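Anabena Tic22 (Anabaena sp., PDB 4EV1) probably acts as a chaperone in protein transport, as a thylakoid-associated member of the Tic22-like family. Local coordinates at residues R51-R62 and I74-A82; P108-L119 and Q129-A137. All blocks are in the same frame, centred on the assembly; numbering follows the deposited sequence.

Both contacts illustrate how a helix is held on a strand that follows it in the chain. They come in series, contact 1 closing before contact 2 opens, their centres about 24 Å apart. Each buries 508 Å², but contact 1 is grasped at one end by an arginine, whereas contact 2 has no hydrogen bond across it. Contact 2 lies nearer the middle, its centre about 11 Å from that of the chain, against about 19 Å for contact 1. The two meet where Glu53 OE2 comes within 3.6 Å of Asp110 N, and Lys107 forms salt bridges to the side chains of Glu53 and Asp110. A bound ethanediol, probably from the crystallisation liquor, lies beside Glu112 in contact 2.

Contact 1. Residues R51-R62 and I74-A82; sequences RQEAQAFINELR and IVKSLQVTA
Arg62 and the turn from Val75 to Leu78 show how one long side chain can tie a helix to the approach of the next strand. The arginine's CB, CG and CD make the arm: CG stands anti to the backbone N (chi1 -168°), and a bend further out brings the guanidinium round to the turn. NE adds a long, weak hydrogen bond to Val75 O at 3.5 Å. NH2 does the main work, giving hydrogen bonds to Val75 O at 2.9 Å and to Leu78 O at 3.0 Å. The first carbonyl points almost straight at the donor (C=O...N 179°), while the second is met in its own plane, on a lone pair. NH1 turns to a water at 2.8 Å, which donates in turn to Leu78 O, so that this carbonyl is held both directly and through solvent. Ile58 CG2 lies over one face of the guanidinium, near its rim.

Apolar contacts continue along the helix. Leu61 CD1 meets Leu78 CD1 at 3.8 Å, the two side chains crossing at about a right angle, and Leu61 CB faces Val75 CG1. Ile58 CD1 presses on the strand backbone, 3.3 Å from Gln79 C, a tight fit. Val80 then splits its branches, CG2 against Ala54 CB at 3.7 Å and CG1 toward Arg51 CG.

Helix 51-62 and strand 79-82 run nearly antiparallel, at 156°, with their axes 8.1 Å apart. Strand 79-84 pairs with strand 15-20, whose Val19 also touches Ile58. The arrangement is that of a helix laid over an antiparallel sheet, here within the Tic22 fold, with a type I turn bound by arginine at the end where the chain enters the strand.

Contact 2. Residues P108-L119 and Q129-A137; sequences PVDQEIKGAMDL and QFKSVPMFA. With EDO (1,2-ethanediol), chain F.
Pro108 and Val133 bring the two backbones together, their CA atoms 5.1 Å apart, just before helix 110-119 and strand 134-137 begin. From there helix and strand run at 54° to each other, with an axis separation of 8.8 Å. Val109 occupies the N-cap position, and its carbonyl accepts from the backbone N of both Glu112 and Ile113. No hydrogen bond joins the segments, so packing of side chains carries the contact.

Ala116 sits at the middle. Its CB lies over one face of the Phe130 ring in a CH-pi contact, 4.2 Å from the centroid and 14° off the normal, and also meets Pro134 CB at 4.0 Å. Ile113 CD1 reaches Phe130 CD2 at 3.8 Å and rests near Pro134 CD. Phe136 instead turns an edge to the helix: Ala116 CA lies near the ring plane, 4.0 Å from CE2, and Glu112 O is in plane as well. Leu119 CD1 comes obliquely onto Phe136 CD2 at 3.8 Å. Nearer the other rim, and also obliquely, Glu112 OE1 is 3.6 Å from Phe136 CE1, the carboxylate being bent back toward the ring (chi2 -55°). An alanine in place of Phe136 would probably open a gap beside Leu119 CD1 and Ala116 and strip cover from Glu112, whose carboxylate would keep its hydrogen bonds.

Lys165 N and Ser164 OG bind that carboxylate, which ties the helix to the start of helix 165-175. Ile184 of strand 183-188, the antiparallel partner of strand 134-139, touches both Leu119 and Phe136, while Val186 of the same strand touches Phe130.

Contact 1. Residues R51-R62 and I74-A82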
loop_
_atom_site.group_PDB
_atom_site.type_symbol
_atom_site.label_atom_id
_atom_site.label_comp_id
_atom_site.label_asym_id
_atom_site.label_seq_id
_atom_site.Cartn_x
_atom_site.Cartn_y
_atom_site.Cartn_z
ATOM N N ARG A 51 -7.936 -4.155 -6.011
ATOM C CA ARG A 51 -8.053 -5.002 -7.192
ATOM C C ARG A 51 -9.231 -4.579 -8.068
ATOM O O ARG A 51 -9.114 -4.519 -9.292
ATOM C CB ARG A 51 -8.200 -6.469 -6.785
ATOM C CG ARG A 51 -8.104 -7.447 -7.945
ATOM C CD ARG A 51 -7.752 -8.844 -7.461
ATOM N NE ARG A 51 -8.942 -9.639 -7.171
ATOM C CZ ARG A 51 -9.542 -10.435 -8.050
ATOM N NH1 ARG A 51 -9.063 -10.546 -9.282
ATOM N NH2 ARG A 51 -10.621 -11.121 -7.698
ATOM N N GLN A 52 -10.365 -4.287 -7.436
ATOM C CA GLN A 52 -11.567 -3.878 -8.162
ATOM C C GLN A 52 -11.315 -2.596 -8.975
ATOM O O GLN A 52 -11.788 -2.484 -10.120
ATOM C CB GLN A 52 -12.785 -3.685 -7.223
ATOM C CG GLN A 52 -13.957 -2.860 -7.868
ATOM C CD GLN A 52 -15.331 -3.140 -7.275
ATOM O OE1 GLN A 52 -16.352 -2.853 -7.905
ATOM N NE2 GLN A 52 -15.370 -3.676 -6.067
ATOM N N GLU A 53 -10.566 -1.656 -8.390
ATOM C CA GLU A 53 -10.195 -0.429 -9.113
ATOM C C GLU A 53 -9.320 -0.723 -10.314
ATOM O O GLU A 53 -9.545 -0.150 -11.398
ATOM C CB GLU A 53 -9.515 0.637 -8.197
ATOM C CG GLU A 53 -10.501 1.396 -7.386
ATOM C CD GLU A 53 -9.887 2.396 -6.384
ATOM O OE1 GLU A 53 -8.819 2.961 -6.689
ATOM O OE2 GLU A 53 -10.526 2.622 -5.299
ATOM N N ALA A 54 -8.335 -1.608 -10.149
ATOM C CA ALA A 54 -7.464 -2.013 -11.247
ATOM C C ALA A 54 -8.287 -2.611 -12.376
ATOM O O ALA A 54 -8.087 -2.295 -13.530
ATOM C CB ALA A 54 -6.387 -3.083 -10.754
ATOM N N GLN A 55 -9.194 -3.499 -12.015
ATOM C CA GLN A 55 -10.018 -4.132 -12.991
ATOM C C GLN A 55 -10.925 -3.132 -13.729
ATOM O O GLN A 55 -11.135 -3.280 -14.935
ATOM C CB GLN A 55 -10.809 -5.269 -12.373
ATOM C CG GLN A 55 -11.492 -6.162 -13.449
ATOM C CD GLN A 55 -10.553 -6.864 -14.411
ATOM O OE1 GLN A 55 -10.640 -6.682 -15.669
ATOM N NE2 GLN A 55 -9.651 -7.638 -13.876
ATOM N N ALA A 56 -11.421 -2.130 -13.016
ATOM C CA ALA A 56 -12.321 -1.129 -13.592
ATOM C C ALA A 56 -11.562 -0.348 -14.661
ATOM O O ALA A 56 -12.101 -0.030 -15.724
ATOM C CB ALA A 56 -12.849 -0.199 -12.471
ATOM N N PHE A 57 -10.304 -0.045 -14.376
ATOM C CA PHE A 57 -9.425 0.608 -15.336
ATOM C C PHE A 57 -9.301 -0.205 -16.622
ATOM O O PHE A 57 -9.496 0.318 -17.717
ATOM C CB PHE A 57 -8.063 0.926 -14.727
ATOM C CG PHE A 57 -7.094 1.445 -15.719
ATOM C CD1 PHE A 57 -7.207 2.741 -16.187
ATOM C CD2 PHE A 57 -6.141 0.620 -16.278
ATOM C CE1 PHE A 57 -6.359 3.218 -17.120
ATOM C CE2 PHE A 57 -5.275 1.120 -17.226
ATOM C CZ PHE A 57 -5.383 2.419 -17.635
ATOM N N ILE A 58 -9.036 -1.505 -16.487
ATOM C CA ILE A 58 -9.008 -2.394 -17.641
ATOM C C ILE A 58 -10.369 -2.386 -18.379
ATOM O O ILE A 58 -10.417 -2.290 -19.608
ATOM C CB ILE A 58 -8.645 -3.842 -17.217
ATOM C CG1 ILE A 58 -7.234 -3.893 -16.641
ATOM C CG2 ILE A 58 -8.820 -4.788 -18.412
ATOM C CD1 ILE A 58 -6.858 -5.256 -15.922
ATOM N N ASN A 59 -11.470 -2.502 -17.647
ATOM C CA ASN A 59 -12.802 -2.579 -18.267
ATOM C C ASN A 59 -13.086 -1.292 -19.040
ATOM O O ASN A 59 -13.611 -1.316 -20.162
ATOM C CB ASN A 59 -13.910 -2.865 -17.221
ATOM C CG ASN A 59 -13.728 -4.225 -16.533
ATOM O OD1 ASN A 59 -12.926 -5.068 -16.972
ATOM N ND2 ASN A 59 -14.431 -4.429 -15.428
ATOM N N GLU A 60 -12.678 -0.180 -18.465
ATOM C CA GLU A 60 -12.824 1.121 -19.133
ATOM C C GLU A 60 -12.068 1.163 -20.459
ATOM O O GLU A 60 -12.624 1.537 -21.508
ATOM C CB GLU A 60 -12.325 2.208 -18.200
ATOM C CG GLU A 60 -12.950 3.560 -18.418
ATOM C CD GLU A 60 -12.475 4.554 -17.397
ATOM O OE1 GLU A 60 -12.066 4.136 -16.270
ATOM O OE2 GLU A 60 -12.497 5.757 -17.729
ATOM N N LEU A 61 -10.808 0.744 -20.430
ATOM C CA LEU A 61 -10.003 0.721 -21.636
ATOM C C LEU A 61 -10.663 -0.189 -22.674
ATOM O O LEU A 61 -10.747 0.162 -23.844
ATOM C CB LEU A 61 -8.566 0.244 -21.382
ATOM C CG LEU A 61 -7.577 1.108 -20.583
ATOM C CD1 LEU A 61 -6.237 0.361 -20.509
ATOM C CD2 LEU A 61 -7.357 2.516 -21.187
ATOM N N ARG A 62 -11.113 -1.364 -22.229
ATOM C CA ARG A 62 -11.670 -2.362 -23.140
ATOM C C ARG A 62 -12.952 -1.823 -23.769
ATOM O O ARG A 62 -13.251 -2.090 -24.923
ATOM C CB ARG A 62 -11.896 -3.686 -22.365
ATOM C CG ARG A 62 -12.197 -4.916 -23.172
ATOM C CD ARG A 62 -11.981 -6.188 -22.269
ATOM N NE ARG A 62 -10.569 -6.632 -22.217
ATOM C CZ ARG A 62 -9.975 -7.239 -21.174
ATOM N NH1 ARG A 62 -10.631 -7.476 -20.051
ATOM N NH2 ARG A 62 -8.696 -7.603 -21.248
ATOM N N ILE A 74 -3.273 -4.069 -27.379
ATOM C CA ILE A 74 -2.939 -4.065 -25.965
ATOM C C ILE A 74 -4.054 -4.533 -25.023
ATOM O O ILE A 74 -3.815 -5.389 -24.145
ATOM C CB ILE A 74 -2.516 -2.660 -25.528
ATOM C CG1 ILE A 74 -1.050 -2.432 -25.901
ATOM C CG2 ILE A 74 -2.709 -2.488 -24.021
ATOM C CD1 ILE A 74 -0.631 -0.983 -25.848
ATOM N N VAL A 75 -5.249 -3.976 -25.192
ATOM C CA VAL A 75 -6.389 -4.328 -24.342
ATOM C C VAL A 75 -6.788 -5.810 -24.429
ATOM O O VAL A 75 -7.367 -6.328 -23.500
ATOM C CB VAL A 75 -7.652 -3.439 -24.630
ATOM C CG1 VAL A 75 -7.315 -1.971 -24.425
ATOM C CG2 VAL A 75 -8.233 -3.698 -26.052
ATOM N N LYS A 76 -6.457 -6.488 -25.523
ATOM C CA LYS A 76 -6.881 -7.875 -25.701
ATOM C C LYS A 76 -6.382 -8.845 -24.606
ATOM O O LYS A 76 -7.080 -9.814 -24.271
ATOM C CB LYS A 76 -6.459 -8.401 -27.063
ATOM C CG LYS A 76 -7.213 -7.779 -28.264
ATOM C CD LYS A 76 -6.471 -8.087 -29.555
ATOM C CE LYS A 76 -7.338 -7.890 -30.826
ATOM N NZ LYS A 76 -6.951 -8.901 -31.861
ATOM N N SER A 77 -5.194 -8.578 -24.063
ATOM C CA SER A 77 -4.560 -9.429 -23.036
ATOM C C SER A 77 -4.335 -8.786 -21.663
ATOM O O SER A 77 -3.589 -9.338 -20.827
ATOM C CB SER A 77 -3.224 -9.901 -23.582
ATOM O OG SER A 77 -3.439 -10.970 -24.509
ATOM N N LEU A 78 -5.000 -7.680 -21.365
ATOM C CA LEU A 78 -4.810 -7.029 -20.044
ATOM C C LEU A 78 -5.543 -7.735 -18.921
ATOM O O LEU A 78 -6.680 -8.156 -19.093
ATOM C CB LEU A 78 -5.313 -5.602 -20.093
ATOM C CG LEU A 78 -4.481 -4.623 -20.844
ATOM C CD1 LEU A 78 -5.179 -3.285 -20.706
ATOM C CD2 LEU A 78 -3.022 -4.589 -20.343
ATOM N N GLN A 79 -4.899 -7.813 -17.757
ATOM C CA GLN A 79 -5.433 -8.406 -16.571
ATOM C C GLN A 79 -4.745 -7.777 -15.355
ATOM O O GLN A 79 -3.767 -7.044 -15.472
ATOM C CB GLN A 79 -5.179 -9.891 -16.572
ATOM C CG GLN A 79 -3.659 -10.299 -16.423
ATOM C CD GLN A 79 -3.479 -11.807 -16.381
ATOM O OE1 GLN A 79 -3.757 -12.500 -17.350
ATOM N NE2 GLN A 79 -3.044 -12.323 -15.235
ATOM N N VAL A 80 -5.272 -8.086 -14.193
ATOM C CA VAL A 80 -4.713 -7.647 -12.953
ATOM C C VAL A 80 -3.782 -8.758 -12.471
ATOM O O VAL A 80 -4.191 -9.924 -12.429
ATOM C CB VAL A 80 -5.797 -7.429 -11.886
ATOM C CG1 VAL A 80 -5.149 -6.974 -10.526
ATOM C CG2 VAL A 80 -6.808 -6.381 -12.340
ATOM N N THR A 81 -2.558 -8.382 -12.079
ATOM C CA THR A 81 -1.612 -9.247 -11.398
ATOM C C THR A 81 -1.381 -8.715 -9.981
ATOM O O THR A 81 -1.148 -7.511 -9.785
ATOM C CB THR A 81 -0.306 -9.316 -12.208
ATOM O OG1 THR A 81 -0.611 -9.881 -13.502
ATOM C CG2 THR A 81 0.741 -10.140 -11.505
ATOM N N ALA A 82 -1.437 -9.605 -9.009
ATOM C CA ALA A 82 -1.188 -9.289 -7.606
ATOM C C ALA A 82 0.325 -9.492 -7.273
ATOM O O ALA A 82 0.898 -10.546 -7.568
ATOM C CB ALA A 82 -2.073 -10.182 -6.748
HETATM O O HOH W 1 -9.236 -8.389 -17.771
#

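Contact 2. Residues P108-L119 and Q129-A137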
loop_
_atom_site.group_PDB
_atom_site.type_symbol
_atom_site.label_atom_id
_atom_site.label_comp_id
_atom_site.label_asym_id
_atom_site.label_seq_id
_atom_site.Cartn_x
_atom_site.Cartn_y
_atom_site.Cartn_z
ATOM N N PRO A 108 -4.316 4.961 -3.866
ATOM C CA PRO A 108 -4.978 4.473 -2.670
ATOM C C PRO A 108 -6.479 4.310 -2.928
ATOM O O PRO A 108 -6.997 4.855 -3.887
ATOM C CB PRO A 108 -4.729 5.564 -1.636
ATOM C CG PRO A 108 -4.408 6.826 -2.403
ATOM C CD PRO A 108 -3.995 6.409 -3.811
ATOM N N VAL A 109 -7.142 3.554 -2.071
ATOM C CA VAL A 109 -8.593 3.311 -2.195
ATOM C C VAL A 109 -9.325 4.573 -1.789
ATOM O O VAL A 109 -9.005 5.173 -0.771
ATOM C CB VAL A 109 -9.006 2.130 -1.322
ATOM C CG1 VAL A 109 -10.551 1.942 -1.329
ATOM C CG2 VAL A 109 -8.277 0.873 -1.782
ATOM N N ASP A 110 -10.286 5.011 -2.599
ATOM C CA ASP A 110 -10.940 6.325 -2.399
ATOM C C ASP A 110 -11.556 6.468 -1.016
ATOM O O ASP A 110 -11.410 7.495 -0.379
ATOM C CB ASP A 110 -12.040 6.569 -3.465
ATOM C CG ASP A 110 -11.476 6.835 -4.861
ATOM O OD1 ASP A 110 -10.361 7.426 -4.970
ATOM O OD2 ASP A 110 -12.173 6.453 -5.839
ATOM N N GLN A 111 -12.214 5.415 -0.547
ATOM C CA GLN A 111 -12.834 5.410 0.798
ATOM C C GLN A 111 -11.795 5.690 1.908
ATOM O O GLN A 111 -12.096 6.299 2.934
ATOM C CB GLN A 111 -13.499 4.046 1.048
ATOM C CG GLN A 111 -14.410 3.995 2.280
ATOM C CD GLN A 111 -15.551 5.003 2.199
ATOM O OE1 GLN A 111 -15.921 5.457 1.109
ATOM N NE2 GLN A 111 -16.109 5.371 3.351
ATOM N N GLU A 112 -10.560 5.252 1.697
ATOM C CA GLU A 112 -9.540 5.399 2.744
ATOM C C GLU A 112 -8.928 6.792 2.745
ATOM O O GLU A 112 -8.549 7.306 3.792
ATOM C CB GLU A 112 -8.432 4.388 2.557
ATOM C CG GLU A 112 -8.907 2.975 2.474
ATOM C CD GLU A 112 -9.765 2.503 3.630
ATOM O OE1 GLU A 112 -9.764 3.116 4.718
ATOM O OE2 GLU A 112 -10.426 1.451 3.474
ATOM N N ILE A 113 -8.820 7.414 1.581
ATOM C CA ILE A 113 -8.467 8.835 1.566
ATOM C C ILE A 113 -9.514 9.666 2.346
ATOM O O ILE A 113 -9.159 10.457 3.221
ATOM C CB ILE A 113 -8.331 9.377 0.137
ATOM C CG1 ILE A 113 -7.176 8.680 -0.599
ATOM C CG2 ILE A 113 -8.120 10.895 0.175
ATOM C CD1 ILE A 113 -5.854 9.054 -0.077
ATOM N N LYS A 114 -10.790 9.451 2.039
ATOM C CA LYS A 114 -11.899 10.166 2.712
ATOM C C LYS A 114 -11.835 9.925 4.206
ATOM O O LYS A 114 -11.896 10.874 4.994
ATOM C CB LYS A 114 -13.275 9.714 2.192
ATOM C CG LYS A 114 -14.425 10.695 2.559
ATOM C CD LYS A 114 -15.797 10.032 2.432
ATOM C CE LYS A 114 -16.922 10.982 2.838
ATOM N NZ LYS A 114 -16.511 11.929 3.929
ATOM N N GLY A 115 -11.682 8.653 4.590
ATOM C CA GLY A 115 -11.549 8.273 5.993
ATOM C C GLY A 115 -10.400 8.952 6.688
ATOM O O GLY A 115 -10.524 9.341 7.863
ATOM N N ALA A 116 -9.272 9.097 5.971
ATOM C CA ALA A 116 -8.062 9.708 6.522
ATOM C C ALA A 116 -8.276 11.192 6.834
ATOM O O ALA A 116 -7.878 11.675 7.883
ATOM C CB ALA A 116 -6.898 9.569 5.546
ATOM N N MET A 117 -8.858 11.913 5.888
ATOM C CA MET A 117 -9.176 13.331 6.083
ATOM C C MET A 117 -10.168 13.571 7.239
ATOM O O MET A 117 -9.967 14.476 8.047
ATOM C CB MET A 117 -9.705 13.903 4.767
ATOM C CG MET A 117 -8.606 14.073 3.735
ATOM S SD MET A 117 -9.351 14.170 2.121
ATOM C CE MET A 117 -8.338 15.346 1.254
ATOM N N ASP A 118 -11.209 12.743 7.329
ATOM C CA ASP A 118 -12.178 12.800 8.444
ATOM C C ASP A 118 -11.473 12.684 9.796
ATOM O O ASP A 118 -11.667 13.510 10.693
ATOM C CB ASP A 118 -13.200 11.660 8.326
ATOM C CG ASP A 118 -14.148 11.825 7.138
ATOM O OD1 ASP A 118 -14.223 12.938 6.576
ATOM O OD2 ASP A 118 -14.825 10.837 6.769
ATOM N N LEU A 119 -10.642 11.657 9.938
ATOM C CA LEU A 119 -9.858 11.474 11.170
ATOM C C LEU A 119 -8.908 12.652 11.456
ATOM O O LEU A 119 -8.734 13.046 12.618
ATOM C CB LEU A 119 -9.100 10.141 11.162
ATOM C CG LEU A 119 -9.915 8.869 11.388
ATOM C CD1 LEU A 119 -9.095 7.642 11.019
ATOM C CD2 LEU A 119 -10.384 8.772 12.837
ATOM N N GLN A 129 -6.055 18.105 1.204
ATOM C CA GLN A 129 -5.854 16.873 0.413
ATOM C C GLN A 129 -4.852 15.895 1.085
ATOM O O GLN A 129 -3.970 16.329 1.839
ATOM C CB GLN A 129 -5.432 17.206 -1.029
ATOM C CG GLN A 129 -3.927 17.350 -1.254
ATOM C CD GLN A 129 -3.576 17.896 -2.639
ATOM O OE1 GLN A 129 -4.428 17.993 -3.533
ATOM N NE2 GLN A 129 -2.311 18.254 -2.817
ATOM N N PHE A 130 -4.996 14.596 0.806
ATOM C CA PHE A 130 -4.097 13.565 1.351
ATOM C C PHE A 130 -3.141 12.964 0.304
ATOM O O PHE A 130 -3.566 12.444 -0.730
ATOM C CB PHE A 130 -4.879 12.437 2.026
ATOM C CG PHE A 130 -4.043 11.608 2.965
ATOM C CD1 PHE A 130 -3.828 12.023 4.270
ATOM C CD2 PHE A 130 -3.447 10.419 2.531
ATOM C CE1 PHE A 130 -3.048 11.255 5.155
ATOM C CE2 PHE A 130 -2.665 9.648 3.397
ATOM C CZ PHE A 130 -2.459 10.059 4.712
ATOM N N LYS A 131 -1.849 13.027 0.610
ATOM C CA LYS A 131 -0.823 12.400 -0.218
ATOM C C LYS A 131 -0.457 10.988 0.258
ATOM O O LYS A 131 -0.443 10.676 1.453
ATOM C CB LYS A 131 0.442 13.273 -0.253
ATOM C CG LYS A 131 0.203 14.715 -0.724
ATOM C CD LYS A 131 1.353 15.625 -0.294
ATOM C CE LYS A 131 1.369 16.929 -1.069
ATOM N NZ LYS A 131 2.500 17.773 -0.574
ATOM N N SER A 132 -0.161 10.141 -0.697
ATOM C CA SER A 132 0.330 8.789 -0.423
ATOM C C SER A 132 -0.818 7.886 0.039
ATOM O O SER A 132 -1.998 8.285 0.058
ATOM C CB SER A 132 1.489 8.816 0.610
ATOM O OG SER A 132 2.192 7.573 0.643
ATOM N N VAL A 133 -0.448 6.668 0.414
ATOM C CA VAL A 133 -1.411 5.641 0.826
ATOM C C VAL A 133 -1.564 5.757 2.330
ATOM O O VAL A 133 -0.588 5.640 3.039
ATOM C CB VAL A 133 -0.890 4.239 0.525
ATOM C CG1 VAL A 133 -1.904 3.164 0.932
ATOM C CG2 VAL A 133 -0.563 4.092 -0.999
ATOM N N PRO A 134 -2.783 6.014 2.825
ATOM C CA PRO A 134 -2.869 6.139 4.282
ATOM C C PRO A 134 -2.814 4.785 4.984
ATOM O O PRO A 134 -3.011 3.732 4.348
ATOM C CB PRO A 134 -4.239 6.794 4.516
ATOM C CG PRO A 134 -5.017 6.515 3.305
ATOM C CD PRO A 134 -4.053 6.306 2.151
ATOM N N MET A 135 -2.454 4.842 6.260
ATOM C CA MET A 135 -2.546 3.706 7.181
ATOM C C MET A 135 -3.119 4.218 8.518
ATOM O O MET A 135 -3.026 5.410 8.844
ATOM C CB MET A 135 -1.179 3.083 7.395
ATOM C CG MET A 135 -0.477 2.641 6.108
ATOM S SD MET A 135 1.024 1.678 6.421
ATOM C CE MET A 135 0.338 0.105 6.730
ATOM N N PHE A 136 -3.681 3.318 9.305
ATOM C CA PHE A 136 -4.411 3.714 10.476
ATOM C C PHE A 136 -3.929 2.903 11.633
ATOM O O PHE A 136 -3.867 1.681 11.526
ATOM C CB PHE A 136 -5.902 3.516 10.261
ATOM C CG PHE A 136 -6.400 4.144 8.989
ATOM C CD1 PHE A 136 -6.419 3.426 7.810
ATOM C CD2 PHE A 136 -6.811 5.471 8.963
ATOM C CE1 PHE A 136 -6.860 4.001 6.628
ATOM C CE2 PHE A 136 -7.270 6.048 7.785
ATOM C CZ PHE A 136 -7.290 5.302 6.614
ATOM N N ALA A 137 -3.596 3.584 12.744
ATOM C CA ALA A 137 -3.069 2.880 13.902
ATOM C C ALA A 137 -3.839 3.344 15.120
ATOM O O ALA A 137 -4.053 4.562 15.311
ATOM C CB ALA A 137 -1.560 3.149 14.061
HETATM C C1 EDO F . -7.147 -0.132 1.789
HETATM O O1 EDO F . -6.257 -0.579 0.778
HETATM C C2 EDO F . -8.498 -0.815 1.658
HETATM O O2 EDO F . -9.635 -0.006 1.759
#